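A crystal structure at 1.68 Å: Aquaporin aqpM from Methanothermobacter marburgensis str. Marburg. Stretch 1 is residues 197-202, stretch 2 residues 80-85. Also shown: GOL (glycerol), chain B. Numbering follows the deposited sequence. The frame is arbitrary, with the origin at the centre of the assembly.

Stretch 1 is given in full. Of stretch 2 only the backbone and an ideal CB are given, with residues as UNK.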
# COMPACT_ATOMS: atom_id res chain seq x y z
N SER A 197 -3.38 19.15 -5.30
CA SER A 197 -4.75 19.06 -5.80
C SER A 197 -4.87 18.28 -7.11
O SER A 197 -5.63 17.31 -7.20
CB SER A 197 -5.32 20.46 -6.02
OG SER A 197 -6.48 20.40 -6.83
N LEU A 198 -4.14 18.74 -8.13
CA LEU A 198 -4.13 18.14 -9.47
C LEU A 198 -5.53 18.15 -10.07
O LEU A 198 -5.76 17.58 -11.13
CB LEU A 198 -3.68 16.67 -9.39
CG LEU A 198 -2.57 16.26 -8.43
CD1 LEU A 198 -2.34 14.74 -8.55
CD2 LEU A 198 -1.29 17.03 -8.74
N ASN A 199 -6.45 18.86 -9.41
CA ASN A 199 -7.85 18.82 -9.82
C ASN A 199 -8.62 20.08 -9.42
O ASN A 199 -8.87 20.31 -8.24
CB ASN A 199 -8.44 17.60 -9.10
CG ASN A 199 -9.84 17.26 -9.53
OD1 ASN A 199 -10.65 18.14 -9.81
ND2 ASN A 199 -10.13 15.97 -9.56
N PRO A 200 -9.04 20.90 -10.40
CA PRO A 200 -9.78 22.13 -10.09
C PRO A 200 -11.07 21.91 -9.27
O PRO A 200 -11.42 22.74 -8.44
CB PRO A 200 -10.07 22.72 -11.47
CG PRO A 200 -8.88 22.26 -12.28
CD PRO A 200 -8.76 20.81 -11.85
N ALA A 201 -11.76 20.81 -9.52
CA ALA A 201 -13.00 20.52 -8.79
C ALA A 201 -12.71 20.09 -7.36
O ALA A 201 -13.41 20.49 -6.42
CB ALA A 201 -13.81 19.44 -9.52
N ARG A 202 -11.68 19.26 -7.19
CA ARG A 202 -11.29 18.77 -5.87
C ARG A 202 -10.90 19.92 -4.95
O ARG A 202 -10.96 19.80 -3.72
CB ARG A 202 -10.15 17.76 -6.01
CG ARG A 202 -9.49 17.33 -4.69
CD ARG A 202 -8.24 18.16 -4.43
NE ARG A 202 -7.54 17.77 -3.21
CZ ARG A 202 -7.85 18.21 -1.99
NH1 ARG A 202 -8.85 19.05 -1.82
NH2 ARG A 202 -7.14 17.81 -0.94
N UNK A 80 -13.79 10.75 -15.45
CA UNK A 80 -12.76 11.78 -15.50
C UNK A 80 -12.59 12.39 -14.11
O UNK A 80 -11.47 12.56 -13.62
CB UNK A 80 -13.11 12.86 -16.53
N UNK A 81 -13.73 12.72 -13.50
CA UNK A 81 -13.84 13.33 -12.17
C UNK A 81 -12.75 14.36 -11.87
O UNK A 81 -12.33 14.54 -10.73
CB UNK A 81 -13.80 12.23 -11.10
N UNK A 82 -12.36 15.08 -12.92
CA UNK A 82 -11.31 16.09 -12.84
C UNK A 82 -11.37 16.98 -14.08
O UNK A 82 -11.15 16.51 -15.19
CB UNK A 82 -9.93 15.44 -12.71
N UNK A 83 -11.68 18.27 -13.91
CA UNK A 83 -11.76 19.19 -15.06
C UNK A 83 -10.49 19.21 -15.90
O UNK A 83 -10.54 19.37 -17.12
CB UNK A 83 -12.06 20.61 -14.57
N UNK A 84 -9.34 19.06 -15.25
CA UNK A 84 -8.07 19.07 -15.97
C UNK A 84 -7.92 17.84 -16.87
O UNK A 84 -7.29 17.92 -17.93
CB UNK A 84 -6.91 19.14 -14.98
N UNK A 85 -8.48 16.71 -16.46
CA UNK A 85 -8.41 15.49 -17.26
C UNK A 85 -9.34 15.64 -18.46
O UNK A 85 -8.97 15.30 -19.59
CB UNK A 85 -8.78 14.26 -16.43
C1 GOL B . -8.35 11.38 -10.47
O1 GOL B . -8.91 10.17 -11.37
C2 GOL B . -8.02 12.65 -10.95
O2 GOL B . -7.96 12.66 -12.28
C3 GOL B . -7.89 13.42 -10.03
O3 GOL B . -7.83 14.02 -8.60

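Position 80 has nothing of stretch 1 within 5.5 Å of its ideal CB, so this contact sets almost no rule for it and many side chains would do. The deposited residue is His80, whose side chain makes no contact with stretch 1.

Position 81 combines a positive phi and psi (39/34) with a CB that points sideways. Glycine or asparagine settles easily in that region, and the ideal CB, 5.5 Å from Asn199 ND2, leaves room for much else. What matters visibly is the backbone: Asn199 ND2 donates to the carbonyl O of residue 81 at 2.9 Å, a bond open to any residue here. The deposited one is Ile81, and its CD1 lies 3.9 Å from glycerol O1.

Position 82 is more demanding. Its extended backbone (-164/115) leads into a helix, a place for a capping acceptor such as Ser, Thr, Asp or Asn. The ideal CB is only 3.2 Å from Asn199 ND2, which leaves little slack, while Leu198 O offers an acceptor and glycerol O2 lies beyond the same CB. A side chain carrying both acceptor and donor would serve, Asn compactly. It is Asn82, chi1 t: OD1 caps the helix by accepting from the backbone N of residue 84 at 2.9 Å, while ND2 donates to Leu198 O at 2.8 Å and to glycerol O2 at 3.1 Å. Asn199 mirrors it, with OD1 accepting from Arg202 N at 3.0 Å and ND2 reaching glycerol O3 at 3.2 Å; the ND2 atoms of the two caps, donating to Leu198 O and to the carbonyl O of residue 81, tie the stretches together.

Position 83 opens the helix with phi -55, and its CB points toward stretch 1, 4.2 Å from Pro200 CB. A small or compact apolar group suits, and proline fits especially well, since the first turn does not need its N-H. The residue is Pro83; its CD packs 3.9 Å from Pro200 CD and 3.6 Å from Ala201 CB, bringing two helix starts together ring to ring.

Position 84 also points toward stretch 1, with its ideal CB 4.0 Å from Pro200 CD and 4.3 Å from Leu198 O. Alanine or serine would suit such close quarters, and the backbone N must stay free to donate to the cap. Ala84 does this, its CB resting 4.0 Å from Pro200 CD.

Position 85 is helical, its CB sideways and beyond 5.5 Å of stretch 1, so several side chains are possible. Val85 turns CG2 to within 3.4 Å of glycerol O2.

Stretch 2, residues 80-85: HINPAV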
# COMPACT_ATOMS: atom_id res chain seq x y z
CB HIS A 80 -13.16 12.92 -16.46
CG HIS A 80 -13.33 12.50 -17.88
ND1 HIS A 80 -13.56 13.40 -18.89
CD2 HIS A 80 -13.33 11.27 -18.47
CE1 HIS A 80 -13.70 12.76 -20.04
NE2 HIS A 80 -13.57 11.47 -19.81
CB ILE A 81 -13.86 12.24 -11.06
CG1 ILE A 81 -12.56 11.43 -11.05
CG2 ILE A 81 -15.06 11.31 -11.29
CD1 ILE A 81 -12.46 10.42 -9.90
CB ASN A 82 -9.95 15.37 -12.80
CG ASN A 82 -8.79 16.31 -12.60
OD1 ASN A 82 -8.87 17.51 -12.89
ND2 ASN A 82 -7.68 15.77 -12.11
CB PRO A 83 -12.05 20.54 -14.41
CG PRO A 83 -12.88 20.15 -13.21
CD PRO A 83 -12.13 18.94 -12.68
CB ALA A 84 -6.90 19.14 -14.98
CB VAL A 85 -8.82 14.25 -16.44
CG1 VAL A 85 -8.98 13.03 -17.35
CG2 VAL A 85 -7.77 13.97 -15.37
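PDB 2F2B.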